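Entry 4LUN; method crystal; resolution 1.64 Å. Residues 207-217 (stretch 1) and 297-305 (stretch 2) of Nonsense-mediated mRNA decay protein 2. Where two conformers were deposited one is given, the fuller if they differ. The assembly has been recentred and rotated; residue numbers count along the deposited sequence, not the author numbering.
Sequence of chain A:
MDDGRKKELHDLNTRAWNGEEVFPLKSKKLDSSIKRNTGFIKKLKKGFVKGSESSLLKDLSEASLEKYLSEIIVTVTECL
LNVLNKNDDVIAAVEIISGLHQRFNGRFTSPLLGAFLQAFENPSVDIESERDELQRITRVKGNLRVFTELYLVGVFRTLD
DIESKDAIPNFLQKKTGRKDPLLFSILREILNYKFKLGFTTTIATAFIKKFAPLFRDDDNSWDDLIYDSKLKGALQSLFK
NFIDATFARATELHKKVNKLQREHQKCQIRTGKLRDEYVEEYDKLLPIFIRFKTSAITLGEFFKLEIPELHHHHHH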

ATOM      1  N   PHE A 207      -3.974   6.262  -1.988  1.00 16.57           N
ATOM      2  CA  PHE A 207      -3.586   5.433  -3.124  1.00 16.69           C
ATOM      3  C   PHE A 207      -3.914   6.100  -4.453  1.00 16.55           C
ATOM      4  O   PHE A 207      -3.093   6.110  -5.370  1.00 17.41           O
ATOM      5  N   ILE A 208      -5.099   6.682  -4.563  1.00 15.31           N
ATOM      6  CA  ILE A 208      -5.471   7.317  -5.826  1.00 18.11           C
ATOM      7  C   ILE A 208      -4.620   8.552  -6.102  1.00 20.08           C
ATOM      8  O   ILE A 208      -4.335   8.853  -7.255  1.00 21.12           O
ATOM      9  N   LYS A 209      -4.208   9.262  -5.054  1.00 20.72           N
ATOM     10  CA  LYS A 209      -3.411  10.475  -5.246  1.00 19.63           C
ATOM     11  C   LYS A 209      -2.035  10.150  -5.799  1.00 21.15           C
ATOM     12  O   LYS A 209      -1.505  10.878  -6.638  1.00 24.54           O
ATOM     13  N   LYS A 210      -1.442   9.066  -5.311  1.00 19.69           N
ATOM     14  CA  LYS A 210      -0.092   8.694  -5.700  1.00 22.27           C
ATOM     15  C   LYS A 210      -0.038   7.875  -6.986  1.00 24.55           C
ATOM     16  O   LYS A 210       0.972   7.898  -7.693  1.00 24.55           O
ATOM     17  N   PHE A 211      -1.114   7.151  -7.292  1.00 19.94           N
ATOM     18  CA  PHE A 211      -1.105   6.260  -8.448  1.00 17.97           C
ATOM     19  C   PHE A 211      -2.260   6.522  -9.404  1.00 17.98           C
ATOM     20  O   PHE A 211      -2.886   5.596  -9.917  1.00 17.86           O
ATOM     21  N   ALA A 212      -2.520   7.808  -9.644  1.00 19.12           N
ATOM     22  CA  ALA A 212      -3.649   8.259 -10.469  1.00 18.37           C
ATOM     23  C   ALA A 212      -3.807   7.613 -11.850  1.00 18.54           C
ATOM     24  O   ALA A 212      -4.942   7.348 -12.267  1.00 20.89           O
ATOM     25  N   PRO A 213      -2.696   7.367 -12.571  1.00 20.69           N
ATOM     26  CA  PRO A 213      -2.916   6.758 -13.888  1.00 19.35           C
ATOM     27  C   PRO A 213      -3.629   5.411 -13.838  1.00 21.70           C
ATOM     28  O   PRO A 213      -4.208   5.019 -14.842  1.00 25.26           O
ATOM     29  N   LEU A 214      -3.615   4.724 -12.698  1.00 17.77           N
ATOM     30  CA  LEU A 214      -4.351   3.468 -12.595  1.00 17.62           C
ATOM     31  C   LEU A 214      -5.849   3.705 -12.549  1.00 23.10           C
ATOM     32  O   LEU A 214      -6.620   2.774 -12.711  1.00 20.67           O
ATOM     33  N   PHE A 215      -6.273   4.951 -12.331  1.00 20.56           N
ATOM     34  CA  PHE A 215      -7.689   5.239 -12.097  1.00 24.50           C
ATOM     35  C   PHE A 215      -8.320   6.125 -13.156  1.00 29.33           C
ATOM     36  O   PHE A 215      -9.523   6.415 -13.112  1.00 30.27           O
ATOM     37  N   ARG A 216      -7.509   6.536 -14.118  1.00 24.84           N
ATOM     38  CA  ARG A 216      -7.985   7.371 -15.214  0.60 31.35           C
ATOM     39  C   ARG A 216      -7.883   6.630 -16.548  1.00 31.08           C
ATOM     40  O   ARG A 216      -6.790   6.370 -17.038  1.00 27.57           O
ATOM     41  N   ASP A 217      -9.030   6.284 -17.123  1.00 33.89           N
ATOM     42  CA  ASP A 217      -9.040   5.467 -18.335  1.00 38.25           C
ATOM     43  C   ASP A 217      -8.260   6.063 -19.500  1.00 34.88           C
ATOM     44  O   ASP A 217      -7.664   5.328 -20.285  1.00 37.59           O
ATOM     45  N   ILE A 297     -15.172  13.859   0.181  1.00 20.17           N
ATOM     46  CA  ILE A 297     -14.898  15.046  -0.622  1.00 21.55           C
ATOM     47  C   ILE A 297     -13.729  14.791  -1.570  1.00 18.56           C
ATOM     48  O   ILE A 297     -13.793  15.113  -2.758  1.00 23.60           O
ATOM     49  N   THR A 298     -12.681  14.176  -1.042  1.00 19.40           N
ATOM     50  CA  THR A 298     -11.493  13.870  -1.829  1.00 18.22           C
ATOM     51  C   THR A 298     -11.810  12.876  -2.941  1.00 18.28           C
ATOM     52  O   THR A 298     -11.385  13.048  -4.097  1.00 19.75           O
ATOM     53  N   LEU A 299     -12.555  11.826  -2.600  1.00 16.13           N
ATOM     54  CA  LEU A 299     -12.902  10.812  -3.601  1.00 18.83           C
ATOM     55  C   LEU A 299     -13.777  11.426  -4.679  1.00 23.24           C
ATOM     56  O   LEU A 299     -13.600  11.158  -5.875  1.00 20.99           O
ATOM     57  N   GLY A 300     -14.722  12.259  -4.253  1.00 20.41           N
ATOM     58  CA  GLY A 300     -15.607  12.920  -5.190  1.00 23.95           C
ATOM     59  C   GLY A 300     -14.868  13.853  -6.125  1.00 22.30           C
ATOM     60  O   GLY A 300     -15.154  13.878  -7.321  1.00 26.79           O
ATOM     61  N   GLU A 301     -13.929  14.620  -5.591  1.00 20.92           N
ATOM     62  CA  GLU A 301     -13.134  15.523  -6.420  1.00 26.71           C
ATOM     63  C   GLU A 301     -12.348  14.743  -7.468  1.00 27.15           C
ATOM     64  O   GLU A 301     -12.369  15.087  -8.648  1.00 30.82           O
ATOM     65  N   PHE A 302     -11.671  13.687  -7.029  1.00 24.20           N
ATOM     66  CA  PHE A 302     -10.816  12.899  -7.915  1.00 24.00           C
ATOM     67  C   PHE A 302     -11.608  12.276  -9.059  1.00 27.31           C
ATOM     68  O   PHE A 302     -11.218  12.372 -10.232  1.00 28.51           O
ATOM     69  N   PHE A 303     -12.716  11.623  -8.725  1.00 22.96           N
ATOM     70  CA  PHE A 303     -13.496  10.901  -9.731  1.00 25.24           C
ATOM     71  C   PHE A 303     -14.547  11.778 -10.413  1.00 25.64           C
ATOM     72  O   PHE A 303     -15.350  11.287 -11.214  1.00 28.92           O
ATOM     73  N   LYS A 304     -14.522  13.072 -10.096  1.00 23.09           N
ATOM     74  CA  LYS A 304     -15.419  14.055 -10.706  1.00 28.05           C
ATOM     75  C   LYS A 304     -16.886  13.690 -10.508  1.00 28.60           C
ATOM     76  O   LYS A 304     -17.673  13.617 -11.456  1.00 30.73           O
ATOM     77  N   LEU A 305     -17.241  13.451  -9.250  1.00 24.56           N
ATOM     78  CA  LEU A 305     -18.573  13.021  -8.893  1.00 24.02           C
ATOM     79  C   LEU A 305     -19.101  14.057  -7.910  1.00 22.53           C
ATOM     80  O   LEU A 305     -18.320  14.683  -7.186  1.00 30.81           O
TER

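The carbonyl groups in the last turn of a helix often lack main-chain partners, and an arginine reaching across from another segment can supply the missing donors while its flat cationic group rests on a neighbouring aromatic ring. The contact between residues 207-217 and 297-305 of Nonsense-mediated mRNA decay protein 2 illustrates this double use. Arg 216 donates two hydrogen bonds to a single acceptor, the backbone O of Phe 302: one from NH1 of Arg 216 at 3.2 Å, the other from NH2 of Arg 216 at 3.1 Å. Its CA-to-CB bond points sideways, but the side chain, with chi1 m and chi2 and chi3 both t, brings the guanidinium to the second stretch.

The same group lies flat on the ring of Phe 302, with the planes inclined by 21°. CZ of Arg 216 sits 3.7 Å from the centroid of the Phe 302 ring and 17° off its normal, a cation-pi arrangement as well as a stack. Near this site the chain of Lys 304, which has positive phi in a Schellman motif, brings its NZ to 3.5 Å from NH1 of Arg 216. Both atoms are donors and both groups carry positive charge, so this proximity is not a hydrogen bond and adds no evident attraction.

Phe 302 is the centre of the packing. Its CA-to-CB bond points toward the first stretch, and chi1 t with chi2 of 95° places the ring between Arg 216 on one face and Ile 208 on the opposite face. CB of Ile 208 stands 4.1 Å from the Phe 302 ring centroid, almost on the normal, in a CH-pi contact. The ring edge is closed by Ala 212, whose CB is 3.7 Å from CZ of Phe 302, and by Phe 215, whose CB is 3.7 Å from CE2 of Phe 302.

Ile 208 also points toward its partner stretch. With chi1 p and chi2 t, it extends CD1 to 3.6 Å from CG of Phe 302, 3.7 Å from CD2 of Leu 299 and 4.0 Å from CE2 of Phe 303, linking three residues through one methyl group. Phe 215, chi1 m, continues this apolar patch: its CD1 meets the edge of the Phe 303 ring, 3.9 Å from CZ of Phe 303. Farther out, the extended chain of Lys 209 contributes aliphatic packing, with its CE 3.7 Å from CG2 of Thr 298, whose OG1 is hydrogen-bonded elsewhere in the structure.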

ATOM      1  CB  PHE A 207      -4.235   4.045  -3.041  1.00 17.46           C
ATOM      2  CG  PHE A 207      -3.684   3.059  -4.042  1.00 17.58           C
ATOM      3  CD1 PHE A 207      -2.450   2.459  -3.842  1.00 17.13           C
ATOM      4  CD2 PHE A 207      -4.403   2.734  -5.174  1.00 16.59           C
ATOM      5  CE1 PHE A 207      -1.941   1.554  -4.758  1.00 17.56           C
ATOM      6  CE2 PHE A 207      -3.907   1.828  -6.099  1.00 17.73           C
ATOM      7  CZ  PHE A 207      -2.668   1.238  -5.891  1.00 17.78           C
ATOM      8  CB  ILE A 208      -6.972   7.695  -5.897  1.00 18.72           C
ATOM      9  CG1 ILE A 208      -7.331   8.796  -4.888  1.00 15.22           C
ATOM     10  CG2 ILE A 208      -7.850   6.455  -5.723  1.00 19.35           C
ATOM     11  CD1 ILE A 208      -8.809   9.134  -4.884  1.00 21.05           C
ATOM     12  CB  LYS A 209      -3.252  11.243  -3.929  1.00 19.09           C
ATOM     13  CG  LYS A 209      -4.479  12.016  -3.482  1.00 27.34           C
ATOM     14  CD  LYS A 209      -4.284  12.500  -2.040  1.00 31.46           C
ATOM     15  CE  LYS A 209      -5.518  13.198  -1.509  1.00 41.08           C
ATOM     16  NZ  LYS A 209      -5.444  13.378  -0.028  1.00 41.55           N
ATOM     17  CB  LYS A 210       0.598   7.941  -4.555  1.00 23.77           C
ATOM     18  CG  LYS A 210       2.105   7.790  -4.724  1.00 29.36           C
ATOM     19  CD  LYS A 210       2.820   7.780  -3.381  1.00 35.23           C
ATOM     20  CE  LYS A 210       2.847   9.166  -2.736  1.00 35.28           C
ATOM     21  NZ  LYS A 210       3.676  10.125  -3.531  1.00 39.75           N
ATOM     22  CB  PHE A 211      -1.070   4.798  -7.986  1.00 17.16           C
ATOM     23  CG  PHE A 211       0.125   4.478  -7.130  1.00 13.92           C
ATOM     24  CD1 PHE A 211       1.380   4.335  -7.700  1.00 16.35           C
ATOM     25  CD2 PHE A 211       0.004   4.353  -5.755  1.00 15.76           C
ATOM     26  CE1 PHE A 211       2.493   4.043  -6.915  1.00 20.79           C
ATOM     27  CE2 PHE A 211       1.099   4.070  -4.964  1.00 17.09           C
ATOM     28  CZ  PHE A 211       2.353   3.917  -5.536  1.00 18.02           C
ATOM     29  CB  ALA A 212      -3.643   9.786 -10.595  1.00 21.62           C
ATOM     30  CB  PRO A 213      -1.498   6.582 -14.439  1.00 24.07           C
ATOM     31  CG  PRO A 213      -0.695   7.622 -13.738  1.00 22.99           C
ATOM     32  CD  PRO A 213      -1.277   7.731 -12.369  1.00 19.98           C
ATOM     33  CB  LEU A 214      -3.894   2.660 -11.360  1.00 18.12           C
ATOM     34  CG  LEU A 214      -2.420   2.255 -11.318  1.00 19.82           C
ATOM     35  CD1 LEU A 214      -2.104   1.463 -10.057  1.00 19.58           C
ATOM     36  CD2 LEU A 214      -2.063   1.411 -12.544  1.00 19.55           C
ATOM     37  CB  PHE A 215      -7.872   5.849 -10.708  1.00 21.99           C
ATOM     38  CG  PHE A 215      -7.555   4.888  -9.617  1.00 18.55           C
ATOM     39  CD1 PHE A 215      -8.515   3.983  -9.189  1.00 17.46           C
ATOM     40  CD2 PHE A 215      -6.283   4.833  -9.074  1.00 17.17           C
ATOM     41  CE1 PHE A 215      -8.215   3.070  -8.192  1.00 17.57           C
ATOM     42  CE2 PHE A 215      -5.972   3.915  -8.086  1.00 19.11           C
ATOM     43  CZ  PHE A 215      -6.952   3.028  -7.648  1.00 16.90           C
ATOM     44  CB  ARG A 216      -7.208   8.687 -15.244  0.60 31.33           C
ATOM     45  CG  ARG A 216      -7.165   9.393 -13.888  0.60 34.17           C
ATOM     46  CD  ARG A 216      -6.998  10.898 -14.039  0.60 36.75           C
ATOM     47  NE  ARG A 216      -7.096  11.611 -12.765  0.60 34.85           N
ATOM     48  CZ  ARG A 216      -8.240  11.885 -12.140  0.60 33.15           C
ATOM     49  NH1 ARG A 216      -9.399  11.494 -12.655  0.60 35.44           N
ATOM     50  NH2 ARG A 216      -8.225  12.546 -10.990  0.60 30.29           N
ATOM     51  CB  ASP A 217     -10.461   5.128 -18.787  1.00 41.60           C
ATOM     52  CG  ASP A 217     -10.472   4.232 -20.016  1.00 51.88           C
ATOM     53  OD1 ASP A 217     -10.076   3.052 -19.893  1.00 52.02           O
ATOM     54  OD2 ASP A 217     -10.862   4.706 -21.108  1.00 55.76           O
ATOM     55  CB  ILE A 297     -14.649  16.278   0.273  1.00 22.90           C
ATOM     56  CG1 ILE A 297     -15.986  16.754   0.864  1.00 21.65           C
ATOM     57  CG2 ILE A 297     -13.966  17.392  -0.518  1.00 25.07           C
ATOM     58  CD1 ILE A 297     -15.843  17.812   1.906  1.00 26.76           C
ATOM     59  CB  THR A 298     -10.390  13.311  -0.924  1.00 21.40           C
ATOM     60  OG1 THR A 298      -9.989  14.322   0.016  1.00 23.99           O
ATOM     61  CG2 THR A 298      -9.176  12.874  -1.749  1.00 24.60           C
ATOM     62  CB  LEU A 299     -13.599   9.613  -2.951  1.00 21.47           C
ATOM     63  CG  LEU A 299     -12.685   8.756  -2.075  1.00 26.23           C
ATOM     64  CD1 LEU A 299     -13.488   7.871  -1.121  1.00 23.57           C
ATOM     65  CD2 LEU A 299     -11.755   7.917  -2.934  1.00 21.24           C
ATOM     66  CB  GLU A 301     -12.169  16.340  -5.563  1.00 29.43           C
ATOM     67  CG  GLU A 301     -12.824  17.504  -4.822  1.00 43.11           C
ATOM     68  CD  GLU A 301     -11.890  18.191  -3.838  1.00 46.66           C
ATOM     69  OE1 GLU A 301     -12.276  19.251  -3.295  1.00 54.77           O
ATOM     70  OE2 GLU A 301     -10.774  17.673  -3.601  1.00 46.87           O
ATOM     71  CB  PHE A 302     -10.080  11.806  -7.129  1.00 21.87           C
ATOM     72  CG  PHE A 302      -9.056  11.066  -7.947  1.00 24.56           C
ATOM     73  CD1 PHE A 302      -7.725  11.457  -7.928  1.00 27.19           C
ATOM     74  CD2 PHE A 302      -9.424   9.996  -8.742  1.00 26.63           C
ATOM     75  CE1 PHE A 302      -6.781  10.781  -8.683  1.00 27.59           C
ATOM     76  CE2 PHE A 302      -8.483   9.319  -9.499  1.00 26.69           C
ATOM     77  CZ  PHE A 302      -7.168   9.718  -9.470  1.00 25.60           C
ATOM     78  CB  PHE A 303     -14.138   9.645  -9.129  1.00 20.86           C
ATOM     79  CG  PHE A 303     -13.141   8.551  -8.801  1.00 24.74           C
ATOM     80  CD1 PHE A 303     -12.796   7.602  -9.758  1.00 33.85           C
ATOM     81  CD2 PHE A 303     -12.550   8.481  -7.551  1.00 22.25           C
ATOM     82  CE1 PHE A 303     -11.884   6.592  -9.468  1.00 27.66           C
ATOM     83  CE2 PHE A 303     -11.630   7.483  -7.252  1.00 24.30           C
ATOM     84  CZ  PHE A 303     -11.295   6.535  -8.215  1.00 25.56           C
ATOM     85  CB  LYS A 304     -15.072  14.246 -12.188  1.00 31.17           C
ATOM     86  CG  LYS A 304     -13.599  14.604 -12.394  1.00 33.66           C
ATOM     87  CD  LYS A 304     -13.300  15.050 -13.822  1.00 42.19           C
ATOM     88  CE  LYS A 304     -13.076  13.869 -14.755  1.00 41.77           C
ATOM     89  NZ  LYS A 304     -11.748  13.215 -14.553  1.00 49.50           N
ATOM     90  CB  LEU A 305     -18.514  11.665  -8.188  1.00 27.90           C
ATOM     91  CG  LEU A 305     -17.732  10.519  -8.822  1.00 29.71           C
ATOM     92  CD1 LEU A 305     -17.515   9.435  -7.775  1.00 33.08           C
ATOM     93  CD2 LEU A 305     -18.469   9.958 -10.018  1.00 32.37           C
TER